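Local coordinates for salicylic acid-binding protein 2 (Nicotiana tabacum, PDB 1XKL), which hydrolyses methyl salicylate to salicylic acid and methanol, releasing the active defence hormone that switches on systemic acquired resistance in plants, at residues Ile98-Met108 and Val200-Asp210; Phe117-Arg125 and Gly212-Gln221. All coordinates share one frame; numbering follows the deposited sequence.

Contact 1 of 2, residues Ile98-Met108 and Val200-Asp210; sequences IYAAVFLAAFM and VKRVYIVCTED. With STH (2-amino-4H-1,3-benzoxathiin-4-ol), chain E.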
loop_
_atom_site.group_PDB
_atom_site.type_symbol
_atom_site.label_atom_id
_atom_site.label_comp_id
_atom_site.label_asym_id
_atom_site.label_seq_id
_atom_site.Cartn_x
_atom_site.Cartn_y
_atom_site.Cartn_z
ATOM N N ILE A 98 2.240 -39.155 29.833
ATOM C CA ILE A 98 3.188 -39.218 28.731
ATOM C C ILE A 98 4.069 -40.468 28.765
ATOM O O ILE A 98 4.830 -40.665 29.706
ATOM C CB ILE A 98 4.083 -37.971 28.760
ATOM C CG1 ILE A 98 3.193 -36.720 28.796
ATOM C CG2 ILE A 98 5.012 -37.961 27.564
ATOM C CD1 ILE A 98 3.923 -35.454 29.170
ATOM N N TYR A 99 3.973 -41.306 27.735
ATOM C CA TYR A 99 4.785 -42.518 27.674
ATOM C C TYR A 99 6.255 -42.125 27.546
ATOM O O TYR A 99 7.135 -42.713 28.175
ATOM C CB TYR A 99 4.393 -43.382 26.469
ATOM C CG TYR A 99 3.029 -44.028 26.569
ATOM C CD1 TYR A 99 2.011 -43.702 25.671
ATOM C CD2 TYR A 99 2.759 -44.983 27.552
ATOM C CE1 TYR A 99 0.754 -44.317 25.749
ATOM C CE2 TYR A 99 1.513 -45.602 27.639
ATOM C CZ TYR A 99 0.516 -45.266 26.736
ATOM O OH TYR A 99 -0.713 -45.879 26.831
ATOM N N ALA A 100 6.509 -41.116 26.727
ATOM C CA ALA A 100 7.860 -40.652 26.508
ATOM C C ALA A 100 7.822 -39.335 25.764
ATOM O O ALA A 100 6.840 -39.019 25.086
ATOM C CB ALA A 100 8.640 -41.680 25.702
ATOM N N ALA A 101 8.898 -38.574 25.898
ATOM C CA ALA A 101 9.022 -37.291 25.235
ATOM C C ALA A 101 10.147 -37.411 24.223
ATOM O O ALA A 101 11.266 -37.785 24.566
ATOM C CB ALA A 101 9.340 -36.199 26.262
ATOM N N VAL A 102 9.844 -37.099 22.972
ATOM C CA VAL A 102 10.829 -37.190 21.908
ATOM C C VAL A 102 11.260 -35.798 21.461
ATOM O O VAL A 102 10.421 -34.952 21.119
ATOM C CB VAL A 102 10.250 -37.962 20.693
ATOM C CG1 VAL A 102 11.322 -38.162 19.635
ATOM C CG2 VAL A 102 9.708 -39.305 21.156
ATOM N N PHE A 103 12.569 -35.567 21.473
ATOM C CA PHE A 103 13.138 -34.292 21.072
ATOM C C PHE A 103 13.842 -34.435 19.736
ATOM O O PHE A 103 14.950 -34.964 19.654
ATOM C CB PHE A 103 14.115 -33.774 22.151
ATOM C CG PHE A 103 13.460 -33.502 23.485
ATOM C CD1 PHE A 103 13.184 -34.542 24.367
ATOM C CD2 PHE A 103 13.077 -32.207 23.836
ATOM C CE1 PHE A 103 12.534 -34.296 25.574
ATOM C CE2 PHE A 103 12.428 -31.952 25.038
ATOM C CZ PHE A 103 12.154 -32.995 25.907
ATOM N N LEU A 104 13.178 -33.972 18.683
ATOM C CA LEU A 104 13.722 -34.050 17.331
ATOM C C LEU A 104 14.506 -32.779 17.043
ATOM O O LEU A 104 13.917 -31.708 16.885
ATOM C CB LEU A 104 12.577 -34.195 16.319
ATOM C CG LEU A 104 12.946 -34.133 14.844
ATOM C CD1 LEU A 104 13.828 -35.334 14.468
ATOM C CD2 LEU A 104 11.657 -34.139 14.018
ATOM N N ALA A 105 15.832 -32.905 16.983
ATOM C CA ALA A 105 16.712 -31.775 16.726
ATOM C C ALA A 105 16.120 -30.558 17.435
ATOM O O ALA A 105 15.993 -29.482 16.860
ATOM C CB ALA A 105 16.817 -31.520 15.232
ATOM N N ALA A 106 15.764 -30.764 18.695
ATOM C CA ALA A 106 15.146 -29.753 19.522
ATOM C C ALA A 106 16.040 -29.203 20.621
ATOM O O ALA A 106 17.208 -29.594 20.776
ATOM C CB ALA A 106 13.892 -30.336 20.159
ATOM N N PHE A 107 15.467 -28.270 21.374
ATOM C CA PHE A 107 16.138 -27.689 22.522
ATOM C C PHE A 107 15.533 -28.483 23.661
ATOM O O PHE A 107 14.318 -28.471 23.857
ATOM C CB PHE A 107 15.796 -26.207 22.678
ATOM C CG PHE A 107 16.500 -25.318 21.699
ATOM C CD1 PHE A 107 15.770 -24.484 20.854
ATOM C CD2 PHE A 107 17.893 -25.302 21.626
ATOM C CE1 PHE A 107 16.414 -23.647 19.952
ATOM C CE2 PHE A 107 18.551 -24.467 20.725
ATOM C CZ PHE A 107 17.810 -23.635 19.884
HETATM N N MSE A 108 16.377 -29.193 24.396
HETATM C CA MSE A 108 15.927 -30.008 25.512
HETATM C C MSE A 108 16.437 -29.408 26.814
HETATM O O MSE A 108 17.641 -29.416 27.075
HETATM C CB MSE A 108 16.457 -31.436 25.333
HETATM C CG MSE A 108 15.982 -32.422 26.375
HETATM SE SE MSE A 108 16.703 -34.157 26.007
HETATM C CE MSE A 108 18.580 -33.711 26.215
ATOM N N VAL A 200 9.827 -37.983 33.349
ATOM C CA VAL A 200 9.419 -38.452 32.023
ATOM C C VAL A 200 10.610 -38.910 31.172
ATOM O O VAL A 200 11.623 -38.221 31.103
ATOM C CB VAL A 200 8.662 -37.338 31.252
ATOM C CG1 VAL A 200 8.205 -37.859 29.896
ATOM C CG2 VAL A 200 7.468 -36.861 32.062
ATOM N N LYS A 201 10.488 -40.067 30.522
ATOM C CA LYS A 201 11.577 -40.570 29.687
ATOM C C LYS A 201 11.793 -39.664 28.485
ATOM O O LYS A 201 10.834 -39.243 27.831
ATOM C CB LYS A 201 11.293 -41.997 29.208
ATOM C CG LYS A 201 11.073 -42.977 30.342
ATOM C CD LYS A 201 11.352 -44.394 29.913
ATOM C CE LYS A 201 10.961 -45.362 31.011
ATOM N NZ LYS A 201 11.577 -44.987 32.314
ATOM N N ARG A 202 13.059 -39.372 28.204
ATOM C CA ARG A 202 13.429 -38.507 27.095
ATOM C C ARG A 202 14.210 -39.237 26.012
ATOM O O ARG A 202 15.185 -39.939 26.294
ATOM C CB ARG A 202 14.295 -37.341 27.582
ATOM C CG ARG A 202 13.716 -36.522 28.726
ATOM C CD ARG A 202 14.493 -35.214 28.918
ATOM N NE ARG A 202 15.835 -35.381 29.484
ATOM C CZ ARG A 202 16.107 -35.386 30.788
ATOM N NH1 ARG A 202 15.136 -35.239 31.675
ATOM N NH2 ARG A 202 17.356 -35.519 31.204
ATOM N N VAL A 203 13.789 -39.036 24.769
ATOM C CA VAL A 203 14.445 -39.631 23.620
ATOM C C VAL A 203 14.879 -38.492 22.708
ATOM O O VAL A 203 14.075 -37.617 22.369
ATOM C CB VAL A 203 13.468 -40.571 22.850
ATOM C CG1 VAL A 203 14.169 -41.205 21.665
ATOM C CG2 VAL A 203 12.940 -41.644 23.787
ATOM N N TYR A 204 16.150 -38.475 22.323
ATOM C CA TYR A 204 16.622 -37.419 21.444
ATOM C C TYR A 204 16.973 -37.973 20.067
ATOM O O TYR A 204 17.788 -38.895 19.947
ATOM C CB TYR A 204 17.844 -36.713 22.056
ATOM C CG TYR A 204 18.095 -35.350 21.453
ATOM C CD1 TYR A 204 18.552 -35.223 20.144
ATOM C CD2 TYR A 204 17.828 -34.183 22.173
ATOM C CE1 TYR A 204 18.732 -33.973 19.566
ATOM C CE2 TYR A 204 18.007 -32.921 21.603
ATOM C CZ TYR A 204 18.458 -32.822 20.304
ATOM O OH TYR A 204 18.656 -31.592 19.721
ATOM N N ILE A 205 16.330 -37.434 19.033
ATOM C CA ILE A 205 16.607 -37.869 17.669
ATOM C C ILE A 205 17.500 -36.818 17.048
ATOM O O ILE A 205 17.100 -35.666 16.861
ATOM C CB ILE A 205 15.303 -38.032 16.808
ATOM C CG1 ILE A 205 14.366 -39.049 17.454
ATOM C CG2 ILE A 205 15.658 -38.511 15.413
ATOM C CD1 ILE A 205 13.103 -39.354 16.637
ATOM N N VAL A 206 18.731 -37.221 16.760
ATOM C CA VAL A 206 19.731 -36.338 16.177
ATOM C C VAL A 206 19.676 -36.321 14.661
ATOM O O VAL A 206 19.564 -37.370 14.027
ATOM C CB VAL A 206 21.159 -36.783 16.569
ATOM C CG1 VAL A 206 22.183 -35.900 15.869
ATOM C CG2 VAL A 206 21.329 -36.724 18.077
ATOM N N CYS A 207 19.776 -35.123 14.090
ATOM C CA CYS A 207 19.776 -34.942 12.646
ATOM C C CYS A 207 21.184 -34.475 12.271
ATOM O O CYS A 207 21.503 -33.283 12.330
ATOM C CB CYS A 207 18.705 -33.917 12.242
ATOM S SG CYS A 207 17.019 -34.462 12.667
ATOM N N THR A 208 22.018 -35.451 11.902
ATOM C CA THR A 208 23.424 -35.246 11.555
ATOM C C THR A 208 23.743 -34.102 10.609
ATOM O O THR A 208 24.805 -33.494 10.715
ATOM C CB THR A 208 24.065 -36.546 10.960
ATOM O OG1 THR A 208 23.607 -36.747 9.618
ATOM C CG2 THR A 208 23.693 -37.762 11.796
ATOM N N GLU A 209 22.839 -33.791 9.689
ATOM C CA GLU A 209 23.108 -32.721 8.735
ATOM C C GLU A 209 22.449 -31.396 9.077
ATOM O O GLU A 209 22.420 -30.479 8.258
ATOM C CB GLU A 209 22.681 -33.164 7.339
ATOM C CG GLU A 209 23.385 -34.422 6.876
ATOM C CD GLU A 209 24.890 -34.267 6.890
ATOM O OE1 GLU A 209 25.392 -33.316 6.253
ATOM O OE2 GLU A 209 25.574 -35.090 7.539
ATOM N N ASP A 210 21.936 -31.290 10.293
ATOM C CA ASP A 210 21.278 -30.074 10.736
ATOM C C ASP A 210 22.230 -28.884 10.735
ATOM O O ASP A 210 23.308 -28.948 11.328
ATOM C CB ASP A 210 20.739 -30.269 12.150
ATOM C CG ASP A 210 19.658 -29.275 12.503
ATOM O OD1 ASP A 210 19.771 -28.093 12.112
ATOM O OD2 ASP A 210 18.694 -29.681 13.187
HETATM C C8 STH E . 14.066 -22.572 16.922
HETATM O O8 STH E . 13.911 -21.952 18.122
HETATM C C1 STH E . 15.354 -22.521 16.171
HETATM C C2 STH E . 15.466 -23.210 14.861
HETATM C C3 STH E . 16.697 -23.157 14.146
HETATM C C4 STH E . 17.807 -22.426 14.672
HETATM C C5 STH E . 17.706 -21.754 15.929
HETATM C C6 STH E . 16.500 -21.789 16.659
HETATM C C7 STH E . 13.302 -24.290 15.164
HETATM O O2 STH E . 14.386 -23.951 14.315
HETATM N N7 STH E . 12.176 -24.448 14.368
HETATM S S7 STH E . 12.985 -23.297 16.396
HETATM O O HOH W 1 8.163 -41.621 30.657
#
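Strands 100-104 and 202-207 run parallel, their axes 20° apart, and five backbone hydrogen bonds zip them together from Ala101 N to Lys201 O at one end to Ala105 N to Ile205 O at the other. They are neighbouring inner strands of the parallel sheet of the alpha/beta-hydrolase fold. On one face of the sheet, Val102 CG1 meets Ile205 CD1 at 3.7 Å, while Leu104 CD1 touches both Ile205 CG2 and Cys207 SG; helix 245-258 packs over this layer through Leu248 and Leu252. The other face carries Phe103, Arg202, Tyr204 and the returning Met108, a selenomethionine. Tyr204 has its CG anti to the backbone N (chi1 -161°), which lays the ring over the neighbouring strand: Phe103 O sits 3.6 Å above the ring centre, and the hydroxyl donates to Ala106 O at 2.7 Å, in the carbonyl plane and on a lone pair. Ala106 O also accepts from Gln221 NE2, so two donors grip this buried carbonyl. Met108 folds back over Phe103, its CG above the ring centre, and its selenium reaches the edge of the Tyr204 ring in a Met-aromatic contact, 4.0 Å from CD2. That selenium also lies 3.8 Å from Arg202 NE; the guanidinium itself bonds through NH2 to Gly226 O. Beyond the strand ends lies the active site, where Phe107 turns the edge of its ring to O8 of the bound STH. Catalytic Asp210, hydrogen-bonded through OD2 to His238, brings that same oxygen within 3.3 Å of Ala105 CB.

Contact 2 of 2, residues Phe117-Arg125 and Gly212-Gln221; sequences FVLEQYNER and GIPEEFQRWQ. With STH (2-amino-4H-1,3-benzoxathiin-4-ol), chain E.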
loop_
_atom_site.group_PDB
_atom_site.type_symbol
_atom_site.label_atom_id
_atom_site.label_comp_id
_atom_site.label_asym_id
_atom_site.label_seq_id
_atom_site.Cartn_x
_atom_site.Cartn_y
_atom_site.Cartn_z
ATOM N N PHE A 117 18.820 -21.958 30.029
ATOM C CA PHE A 117 20.128 -22.597 29.875
ATOM C C PHE A 117 20.475 -23.078 28.465
ATOM O O PHE A 117 21.451 -22.604 27.873
ATOM C CB PHE A 117 20.263 -23.766 30.857
ATOM C CG PHE A 117 21.633 -24.404 30.870
ATOM C CD1 PHE A 117 22.774 -23.640 31.105
ATOM C CD2 PHE A 117 21.776 -25.773 30.676
ATOM C CE1 PHE A 117 24.036 -24.232 31.149
ATOM C CE2 PHE A 117 23.033 -26.375 30.717
ATOM C CZ PHE A 117 24.163 -25.601 30.954
ATOM N N VAL A 118 19.698 -24.012 27.910
ATOM C CA VAL A 118 20.027 -24.520 26.577
ATOM C C VAL A 118 19.971 -23.462 25.487
ATOM O O VAL A 118 20.712 -23.544 24.510
ATOM C CB VAL A 118 19.143 -25.739 26.173
ATOM C CG1 VAL A 118 19.316 -26.844 27.197
ATOM C CG2 VAL A 118 17.668 -25.341 26.044
ATOM N N LEU A 119 19.112 -22.461 25.654
ATOM C CA LEU A 119 19.014 -21.398 24.660
ATOM C C LEU A 119 20.249 -20.511 24.748
ATOM O O LEU A 119 20.784 -20.075 23.727
ATOM C CB LEU A 119 17.735 -20.581 24.881
ATOM C CG LEU A 119 16.428 -21.353 24.649
ATOM C CD1 LEU A 119 15.235 -20.411 24.744
ATOM C CD2 LEU A 119 16.470 -22.002 23.266
ATOM N N GLU A 120 20.708 -20.268 25.974
ATOM C CA GLU A 120 21.901 -19.448 26.214
ATOM C C GLU A 120 23.131 -20.165 25.678
ATOM O O GLU A 120 23.984 -19.558 25.036
ATOM C CB GLU A 120 22.058 -19.175 27.716
ATOM C CG GLU A 120 21.077 -18.136 28.243
ATOM C CD GLU A 120 21.059 -18.043 29.761
ATOM O OE1 GLU A 120 20.543 -17.033 30.280
ATOM O OE2 GLU A 120 21.547 -18.975 30.434
ATOM N N GLN A 121 23.215 -21.465 25.935
ATOM C CA GLN A 121 24.346 -22.236 25.450
ATOM C C GLN A 121 24.348 -22.242 23.926
ATOM O O GLN A 121 25.373 -21.961 23.299
ATOM C CB GLN A 121 24.287 -23.659 26.008
ATOM C CG GLN A 121 24.570 -23.724 27.506
ATOM C CD GLN A 121 25.971 -23.234 27.843
ATOM O OE1 GLN A 121 26.964 -23.798 27.381
ATOM N NE2 GLN A 121 26.057 -22.177 28.643
ATOM N N TYR A 122 23.198 -22.549 23.326
ATOM C CA TYR A 122 23.082 -22.564 21.865
ATOM C C TYR A 122 23.675 -21.287 21.264
ATOM O O TYR A 122 24.505 -21.340 20.362
ATOM C CB TYR A 122 21.611 -22.677 21.448
ATOM C CG TYR A 122 21.396 -22.468 19.967
ATOM C CD1 TYR A 122 21.721 -23.463 19.050
ATOM C CD2 TYR A 122 20.936 -21.246 19.478
ATOM C CE1 TYR A 122 21.601 -23.247 17.683
ATOM C CE2 TYR A 122 20.812 -21.016 18.114
ATOM C CZ TYR A 122 21.149 -22.020 17.221
ATOM O OH TYR A 122 21.064 -21.785 15.868
ATOM N N ASN A 123 23.232 -20.140 21.769
ATOM C CA ASN A 123 23.702 -18.855 21.275
ATOM C C ASN A 123 25.187 -18.626 21.491
ATOM O O ASN A 123 25.838 -17.974 20.677
ATOM C CB ASN A 123 22.915 -17.725 21.930
ATOM C CG ASN A 123 21.465 -17.708 21.502
ATOM O OD1 ASN A 123 21.157 -17.603 20.312
ATOM N ND2 ASN A 123 20.562 -17.812 22.469
ATOM N N GLU A 124 25.720 -19.157 22.586
ATOM C CA GLU A 124 27.137 -18.992 22.892
ATOM C C GLU A 124 28.019 -19.781 21.944
ATOM O O GLU A 124 29.196 -19.465 21.786
ATOM C CB GLU A 124 27.415 -19.396 24.338
ATOM C CG GLU A 124 27.075 -18.300 25.330
ATOM C CD GLU A 124 27.009 -18.797 26.752
ATOM O OE1 GLU A 124 27.978 -19.445 27.210
ATOM O OE2 GLU A 124 25.987 -18.534 27.420
ATOM N N ARG A 125 27.473 -20.818 21.320
ATOM C CA ARG A 125 28.284 -21.567 20.372
ATOM C C ARG A 125 27.701 -21.471 18.974
ATOM O O ARG A 125 27.878 -22.372 18.159
ATOM C CB ARG A 125 28.451 -23.033 20.793
ATOM C CG ARG A 125 27.199 -23.738 21.208
ATOM C CD ARG A 125 27.250 -24.059 22.690
ATOM N NE ARG A 125 28.405 -24.868 23.047
ATOM C CZ ARG A 125 28.642 -25.322 24.274
ATOM N NH1 ARG A 125 27.790 -25.036 25.247
ATOM N NH2 ARG A 125 29.731 -26.058 24.531
ATOM N N GLY A 212 20.816 -25.665 11.385
ATOM C CA GLY A 212 20.194 -24.637 12.206
ATOM C C GLY A 212 20.673 -24.792 13.632
ATOM O O GLY A 212 21.170 -23.858 14.272
ATOM N N ILE A 213 20.492 -26.010 14.120
ATOM C CA ILE A 213 20.914 -26.431 15.443
ATOM C C ILE A 213 21.847 -27.576 15.065
ATOM O O ILE A 213 21.429 -28.728 14.958
ATOM C CB ILE A 213 19.740 -26.976 16.271
ATOM C CG1 ILE A 213 18.657 -25.902 16.421
ATOM C CG2 ILE A 213 20.238 -27.434 17.626
ATOM C CD1 ILE A 213 17.538 -26.289 17.383
ATOM N N PRO A 214 23.125 -27.258 14.822
ATOM C CA PRO A 214 24.149 -28.235 14.435
ATOM C C PRO A 214 24.236 -29.483 15.306
ATOM O O PRO A 214 23.901 -29.455 16.489
ATOM C CB PRO A 214 25.437 -27.406 14.419
ATOM C CG PRO A 214 25.126 -26.229 15.308
ATOM C CD PRO A 214 23.705 -25.916 14.983
ATOM N N GLU A 215 24.664 -30.584 14.690
ATOM C CA GLU A 215 24.793 -31.875 15.364
ATOM C C GLU A 215 25.573 -31.763 16.655
ATOM O O GLU A 215 25.204 -32.353 17.676
ATOM C CB GLU A 215 25.500 -32.886 14.461
ATOM C CG GLU A 215 25.604 -34.263 15.099
ATOM C CD GLU A 215 26.308 -35.280 14.221
ATOM O OE1 GLU A 215 26.246 -36.481 14.552
ATOM O OE2 GLU A 215 26.922 -34.885 13.210
ATOM N N GLU A 216 26.664 -31.009 16.598
ATOM C CA GLU A 216 27.513 -30.835 17.766
ATOM C C GLU A 216 26.737 -30.347 18.978
ATOM O O GLU A 216 26.922 -30.865 20.082
ATOM C CB GLU A 216 28.676 -29.883 17.454
ATOM C CG GLU A 216 28.299 -28.613 16.692
ATOM C CD GLU A 216 28.459 -28.757 15.178
ATOM O OE1 GLU A 216 27.870 -29.706 14.602
ATOM O OE2 GLU A 216 29.171 -27.918 14.566
ATOM N N PHE A 217 25.857 -29.365 18.785
ATOM C CA PHE A 217 25.084 -28.848 19.908
ATOM C C PHE A 217 24.030 -29.860 20.336
ATOM O O PHE A 217 23.669 -29.939 21.511
ATOM C CB PHE A 217 24.406 -27.522 19.559
ATOM C CG PHE A 217 23.674 -26.912 20.716
ATOM C CD1 PHE A 217 24.371 -26.289 21.749
ATOM C CD2 PHE A 217 22.294 -27.026 20.815
ATOM C CE1 PHE A 217 23.699 -25.794 22.863
ATOM C CE2 PHE A 217 21.616 -26.535 21.921
ATOM C CZ PHE A 217 22.316 -25.918 22.952
ATOM N N GLN A 218 23.519 -30.621 19.375
ATOM C CA GLN A 218 22.534 -31.635 19.686
ATOM C C GLN A 218 23.204 -32.685 20.579
ATOM O O GLN A 218 22.656 -33.075 21.612
ATOM C CB GLN A 218 22.009 -32.279 18.399
ATOM C CG GLN A 218 21.138 -31.366 17.535
ATOM C CD GLN A 218 20.613 -32.082 16.306
ATOM O OE1 GLN A 218 20.140 -33.212 16.395
ATOM N NE2 GLN A 218 20.687 -31.429 15.158
ATOM N N ARG A 219 24.397 -33.134 20.192
ATOM C CA ARG A 219 25.116 -34.129 20.992
ATOM C C ARG A 219 25.545 -33.508 22.319
ATOM O O ARG A 219 25.675 -34.204 23.326
ATOM C CB ARG A 219 26.342 -34.649 20.234
ATOM C CG ARG A 219 26.075 -34.934 18.762
ATOM C CD ARG A 219 26.613 -36.283 18.306
ATOM N NE ARG A 219 25.713 -37.388 18.653
ATOM C CZ ARG A 219 25.134 -38.188 17.761
ATOM N NH1 ARG A 219 24.336 -39.165 18.166
ATOM N NH2 ARG A 219 25.351 -38.006 16.463
ATOM N N TRP A 220 25.757 -32.195 22.316
ATOM C CA TRP A 220 26.150 -31.495 23.527
ATOM C C TRP A 220 25.038 -31.601 24.562
ATOM O O TRP A 220 25.297 -31.819 25.745
ATOM C CB TRP A 220 26.425 -30.023 23.237
ATOM C CG TRP A 220 26.878 -29.286 24.448
ATOM C CD1 TRP A 220 28.163 -29.173 24.912
ATOM C CD2 TRP A 220 26.046 -28.628 25.410
ATOM N NE1 TRP A 220 28.176 -28.491 26.104
ATOM C CE2 TRP A 220 26.893 -28.145 26.434
ATOM C CE3 TRP A 220 24.668 -28.403 25.509
ATOM C CZ2 TRP A 220 26.405 -27.449 27.543
ATOM C CZ3 TRP A 220 24.180 -27.711 26.614
ATOM C CH2 TRP A 220 25.048 -27.242 27.616
ATOM N N GLN A 221 23.796 -31.441 24.118
ATOM C CA GLN A 221 22.659 -31.523 25.029
ATOM C C GLN A 221 22.468 -32.931 25.551
ATOM O O GLN A 221 22.109 -33.128 26.708
ATOM C CB GLN A 221 21.375 -31.083 24.334
ATOM C CG GLN A 221 21.416 -29.688 23.760
ATOM C CD GLN A 221 20.104 -29.329 23.111
ATOM O OE1 GLN A 221 19.162 -28.914 23.781
ATOM N NE2 GLN A 221 20.028 -29.509 21.804
HETATM C C8 STH E . 14.066 -22.572 16.922
HETATM O O8 STH E . 13.911 -21.952 18.122
HETATM C C1 STH E . 15.354 -22.521 16.171
HETATM C C2 STH E . 15.466 -23.210 14.861
HETATM C C3 STH E . 16.697 -23.157 14.146
HETATM C C4 STH E . 17.807 -22.426 14.672
HETATM C C5 STH E . 17.706 -21.754 15.929
HETATM C C6 STH E . 16.500 -21.789 16.659
HETATM C C7 STH E . 13.302 -24.290 15.164
HETATM O O2 STH E . 14.386 -23.951 14.315
HETATM N N7 STH E . 12.176 -24.448 14.368
HETATM S S7 STH E . 12.985 -23.297 16.396
#
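With CG anti to the backbone N in both Tyr122 (chi1 170°) and Phe217 (chi1 -176°), the two rings meet edge-to-face, the Tyr122 edge toward the Phe217 face with centroids 5.6 Å apart. Phe217 pushes into helix 117-124 until its CZ lies 3.6 Å from Tyr122 CB, and Tyr122 CA makes a CH-pi contact over the same ring. Farther out, the Tyr122 hydroxyl donates to Gly212 O at 2.6 Å, with the donor tilted out of the carbonyl plane. This bond ties the helix to the loop after the catalytic aspartate; the same OH lies 3.4 Å from C5 of STH, and Tyr122, Gly212 and Ile213 all belong to the ligand pocket. On the more exposed side, Arg125 doubles back through bends at chi2 and chi3 and brings its guanidinium over one face of the Trp220 indole, a cation-pi contact with CZ 3.9 Å from the centroid of the five-membered ring. The planes are steeply inclined, so the two groups are not stacked flat. Gln121 CG touches Trp220 CH2 at 3.6 Å, and Phe117 meets the same indole carbon through CE2. The axes of helices 117-124 and 215-221 lie 10.9 Å apart at 146°, roughly antiparallel. Helix 183-188 packs against Leu119 and Asn123 of the first, while Gln218 and Gln221 of the second rest against Tyr204 on strand 202-207.

In the fold
The centres of contacts 1 and 2 lie about 13 Å apart, and their segments alternate along the chain: strand 98-104 leads to helix 117-124, and strand 202-207 leads to helix 215-225. Two adjacent strands of the parallel sheet are thus each followed in the chain by a helix, and these two helices pack together beside the sheet. Gln221 joins the contacts directly, its OE1 accepting from Met108 N, while Asp210 OD1 accepts from the backbone N of Gly212 and Ile213. Both contacts touch STH, Phe107 of contact 1 meeting Tyr122 of contact 2 edge-to-face, so the turn that carries the catalytic aspartate, just past the end of strand 202-207, lies beside the part of the pocket formed by Tyr122, Gly212 and Ile213.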